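PDB 2WVO: small S protein, which drives heterokaryon incompatibility in Podospora anserina, triggering a lethal reaction when it meets the prion form [het-s] of an incompatible cell. Local coordinates for the interface of chains A and B. Residues are numbered along the deposited sequence; one frame, centred on the assembly and turned at random. Chains: chain A/B, Small S protein.

The interface of chains A and B. Residues chain A 82-83, 85-86, 89, 166, 169; chain B 92-93, 96-97, 100.
The aliphatic stretches of two charged side chains, B:Lys96 and B:Arg100, contribute to the apolar centre, with A:Leu89 and A:Ile83, where helix 75-104 of one subunit packs against the same helix of its partner. A:Leu89 lays its CD2 methyl obliquely against the B:Lys96 chain, 3.8 Å from CE. Lysine suits this place because its methylenes can pack while its amine travels on to the rim: the chain bends at its last two torsions (chi4 -58°), and CE also lies against CB of A:Glu85. B:Arg100 pairs methylenes for packing with a flat group presenting several N-H donors at its edge; its CD rests 3.7 Å from CG1 of A:Ile83, which crosses it at about a right angle. A:Phe166, from helix 153-172, comes near the guanidinium with CE2, its ring almost perpendicular to that group.

Outward from this packing, the extended A:Glu86 is long enough to carry an acceptor across to the guanidinium. Both terminal nitrogens of B:Arg100 converge on one carboxylate oxygen, OE2, in a hydrogen-bonded salt bridge: NH1 at 2.5 Å, nearly along the C-O axis, and NH2 at 2.8 Å from above the carboxylate plane. OE2 lies in the guanidinium plane, although the two flat groups are turned 47° apart. A:Ser82 has OG anti to its backbone N (chi1 175°), where this small hydroxyl accepts a fairly straight in-plane bond from the same NH1, 2.9 Å away. Thus the guanidinium is held in rotation from its edge, while CA of B:Thr97 lies over the rim of one face. The other oxygen, OE1 of A:Glu86, shares a water with OG1 of B:Thr97; this hydroxyl could also donate directly to OE1, competing with its bond to the carbonyl of B:Ser93 one helical turn back.

Salt bridges also flank the cluster: NZ of B:Lys96 meets OE2 of A:Glu85 at 2.7 Å, and NE of B:Arg100 faces OE1 of A:Glu169 more loosely at 3.5 Å. The surrounding carboxylates should stabilise the arginine's positive charge. This patch and its two-fold twin contribute to holding the globular domains together in the HET-S homodimer.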
ATOM      1  N   SER A  82     -12.049  -1.554  -9.327  1.00 39.27           N
ATOM      2  CA  SER A  82     -10.662  -1.209  -9.104  1.00 38.86           C
ATOM      3  C   SER A  82     -10.407  -1.040  -7.605  1.00 38.93           C
ATOM      4  O   SER A  82      -9.458  -1.597  -7.060  1.00 38.41           O
ATOM      5  CB  SER A  82     -10.351   0.082  -9.860  1.00 38.33           C
ATOM      6  OG  SER A  82      -9.035   0.511  -9.581  1.00 38.15           O
ATOM      7  N   ILE A  83     -11.300  -0.303  -6.946  1.00 39.09           N
ATOM      8  CA  ILE A  83     -11.181  -0.013  -5.518  1.00 40.11           C
ATOM      9  C   ILE A  83     -11.181  -1.285  -4.657  1.00 40.45           C
ATOM     10  O   ILE A  83     -10.370  -1.448  -3.750  1.00 40.55           O
ATOM     11  CB  ILE A  83     -12.325   0.942  -5.067  1.00 40.09           C
ATOM     12  CG1 ILE A  83     -12.017   2.373  -5.514  1.00 40.14           C
ATOM     13  CG2 ILE A  83     -12.504   0.875  -3.551  1.00 40.65           C
ATOM     14  CD1 ILE A  83     -13.255   3.269  -5.700  1.00 40.43           C
ATOM     15  N   GLU A  85     -10.593  -4.379  -5.706  1.00 40.77           N
ATOM     16  CA  GLU A  85      -9.336  -5.069  -6.003  1.00 40.18           C
ATOM     17  C   GLU A  85      -8.162  -4.491  -5.189  1.00 40.38           C
ATOM     18  O   GLU A  85      -7.329  -5.244  -4.681  1.00 40.27           O
ATOM     19  CB  GLU A  85      -9.028  -5.001  -7.504  1.00 39.71           C
ATOM     20  CG  GLU A  85      -9.853  -5.962  -8.317  1.00 40.46           C
ATOM     21  CD  GLU A  85      -9.752  -5.737  -9.813  1.00 43.12           C
ATOM     22  OE1 GLU A  85     -10.156  -6.644 -10.570  1.00 44.64           O
ATOM     23  OE2 GLU A  85      -9.277  -4.664 -10.245  1.00 44.99           O
ATOM     24  N   GLU A  86      -8.109  -3.160  -5.068  1.00 40.81           N
ATOM     25  CA  GLU A  86      -7.075  -2.490  -4.268  1.00 41.30           C
ATOM     26  C   GLU A  86      -7.166  -2.859  -2.774  1.00 40.96           C
ATOM     27  O   GLU A  86      -6.146  -3.063  -2.127  1.00 41.10           O
ATOM     28  CB  GLU A  86      -6.991  -0.944  -4.540  1.00 41.34           C
ATOM     29  CG  GLU A  86      -5.473  -0.446  -4.598  1.00 41.45           C
ATOM     30  CD  GLU A  86      -5.241   0.953  -5.166  1.00 42.58           C
ATOM     31  OE1 GLU A  86      -4.300   1.666  -4.714  1.00 50.13           O
ATOM     32  OE2 GLU A  86      -5.954   1.367  -6.083  1.00 43.43           O
ATOM     33  N   LEU A  89      -5.602  -6.295  -2.404  1.00 41.20           N
ATOM     34  CA  LEU A  89      -4.151  -6.124  -2.506  1.00 41.78           C
ATOM     35  C   LEU A  89      -3.527  -5.606  -1.219  1.00 41.56           C
ATOM     36  O   LEU A  89      -2.393  -5.942  -0.875  1.00 41.68           O
ATOM     37  CB  LEU A  89      -3.820  -5.191  -3.673  1.00 41.98           C
ATOM     38  CG  LEU A  89      -3.378  -5.806  -5.020  1.00 43.37           C
ATOM     39  CD1 LEU A  89      -3.785  -7.257  -5.242  1.00 43.80           C
ATOM     40  CD2 LEU A  89      -3.821  -4.940  -6.183  1.00 44.12           C
ATOM     41  N   PHE A 166     -11.048   4.274   0.854  1.00 48.00           N
ATOM     42  CA  PHE A 166     -11.635   3.540  -0.290  1.00 47.93           C
ATOM     43  C   PHE A 166     -13.167   3.486  -0.286  1.00 48.52           C
ATOM     44  O   PHE A 166     -13.789   3.579  -1.343  1.00 48.64           O
ATOM     45  CB  PHE A 166     -11.068   2.124  -0.405  1.00 47.02           C
ATOM     46  CG  PHE A 166      -9.663   2.072  -0.950  1.00 45.86           C
ATOM     47  CD1 PHE A 166      -8.697   1.272  -0.345  1.00 44.22           C
ATOM     48  CD2 PHE A 166      -9.308   2.818  -2.063  1.00 43.72           C
ATOM     49  CE1 PHE A 166      -7.397   1.220  -0.847  1.00 43.75           C
ATOM     50  CE2 PHE A 166      -8.011   2.776  -2.565  1.00 43.61           C
ATOM     51  CZ  PHE A 166      -7.061   1.977  -1.965  1.00 43.60           C
ATOM     52  N   GLU A 169     -14.421   6.863  -1.458  1.00 52.97           N
ATOM     53  CA  GLU A 169     -14.409   6.842  -2.930  1.00 54.13           C
ATOM     54  C   GLU A 169     -15.591   6.078  -3.520  1.00 54.61           C
ATOM     55  O   GLU A 169     -16.191   6.518  -4.500  1.00 55.34           O
ATOM     56  CB  GLU A 169     -13.122   6.193  -3.446  1.00 54.35           C
ATOM     57  CG  GLU A 169     -11.843   7.004  -3.280  1.00 54.07           C
ATOM     58  CD  GLU A 169     -10.712   6.457  -4.154  1.00 55.03           C
ATOM     59  OE1 GLU A 169     -10.847   6.467  -5.413  1.00 55.60           O
ATOM     60  OE2 GLU A 169      -9.688   6.013  -3.589  1.00 56.08           O
TER
ATOM     61  N   GLU B  92       1.785  -1.755  -8.753  1.00 42.85           N
ATOM     62  CA  GLU B  92       0.506  -2.158  -9.289  1.00 43.27           C
ATOM     63  C   GLU B  92      -0.699  -1.365  -8.709  1.00 42.65           C
ATOM     64  O   GLU B  92      -1.594  -0.986  -9.457  1.00 42.17           O
ATOM     65  CB  GLU B  92       0.338  -3.673  -9.148  1.00 43.96           C
ATOM     66  CG  GLU B  92      -0.155  -4.329 -10.456  1.00 47.63           C
ATOM     67  CD  GLU B  92      -1.616  -4.563 -10.398  1.00 52.96           C
ATOM     68  OE1 GLU B  92      -2.081  -4.783  -9.254  1.00 56.72           O
ATOM     69  OE2 GLU B  92      -2.298  -4.528 -11.454  1.00 53.48           O
ATOM     70  N   SER B  93      -0.708  -1.108  -7.397  1.00 42.15           N
ATOM     71  CA  SER B  93      -1.704  -0.209  -6.782  1.00 42.74           C
ATOM     72  C   SER B  93      -1.635   1.224  -7.288  1.00 41.77           C
ATOM     73  O   SER B  93      -2.658   1.856  -7.488  1.00 42.70           O
ATOM     74  CB  SER B  93      -1.561  -0.180  -5.263  1.00 42.17           C
ATOM     75  OG  SER B  93      -1.817  -1.472  -4.768  1.00 47.17           O
ATOM     76  N   LYS B  96      -3.333   1.310 -10.560  1.00 41.85           N
ATOM     77  CA  LYS B  96      -4.770   1.259 -10.338  1.00 41.61           C
ATOM     78  C   LYS B  96      -5.324   2.632  -9.956  1.00 41.80           C
ATOM     79  O   LYS B  96      -6.351   3.039 -10.471  1.00 41.58           O
ATOM     80  CB  LYS B  96      -5.114   0.265  -9.234  1.00 41.16           C
ATOM     81  CG  LYS B  96      -4.852  -1.183  -9.555  1.00 40.93           C
ATOM     82  CD  LYS B  96      -5.371  -2.009  -8.414  1.00 39.26           C
ATOM     83  CE  LYS B  96      -5.930  -3.319  -8.882  1.00 41.95           C
ATOM     84  NZ  LYS B  96      -7.016  -3.198  -9.848  1.00 35.86           N
ATOM     85  N   THR B  97      -4.651   3.315  -9.033  1.00 41.97           N
ATOM     86  CA  THR B  97      -5.038   4.662  -8.629  1.00 42.96           C
ATOM     87  C   THR B  97      -4.999   5.628  -9.807  1.00 43.74           C
ATOM     88  O   THR B  97      -5.887   6.470  -9.955  1.00 43.66           O
ATOM     89  CB  THR B  97      -4.122   5.188  -7.502  1.00 42.74           C
ATOM     90  OG1 THR B  97      -4.295   4.366  -6.353  1.00 43.47           O
ATOM     91  CG2 THR B  97      -4.445   6.649  -7.127  1.00 41.58           C
ATOM     92  N   ARG B 100      -7.945   5.037 -12.136  1.00 46.78           N
ATOM     93  CA  ARG B 100      -9.178   5.610 -11.580  1.00 46.92           C
ATOM     94  C   ARG B 100      -9.256   7.121 -11.842  1.00 47.59           C
ATOM     95  O   ARG B 100     -10.339   7.670 -12.081  1.00 47.38           O
ATOM     96  CB  ARG B 100      -9.324   5.300 -10.089  1.00 46.16           C
ATOM     97  CG  ARG B 100      -9.541   3.825  -9.808  1.00 44.95           C
ATOM     98  CD  ARG B 100     -10.120   3.568  -8.421  1.00 41.89           C
ATOM     99  NE  ARG B 100      -9.219   3.987  -7.345  1.00 39.70           N
ATOM    100  CZ  ARG B 100      -8.215   3.255  -6.869  1.00 40.96           C
ATOM    101  NH1 ARG B 100      -7.947   2.051  -7.379  1.00 40.71           N
ATOM    102  NH2 ARG B 100      -7.462   3.725  -5.883  1.00 39.57           N
TER
HETATM  103  O   HOH W   1      -1.774   3.335  -4.738  1.00 39.09           O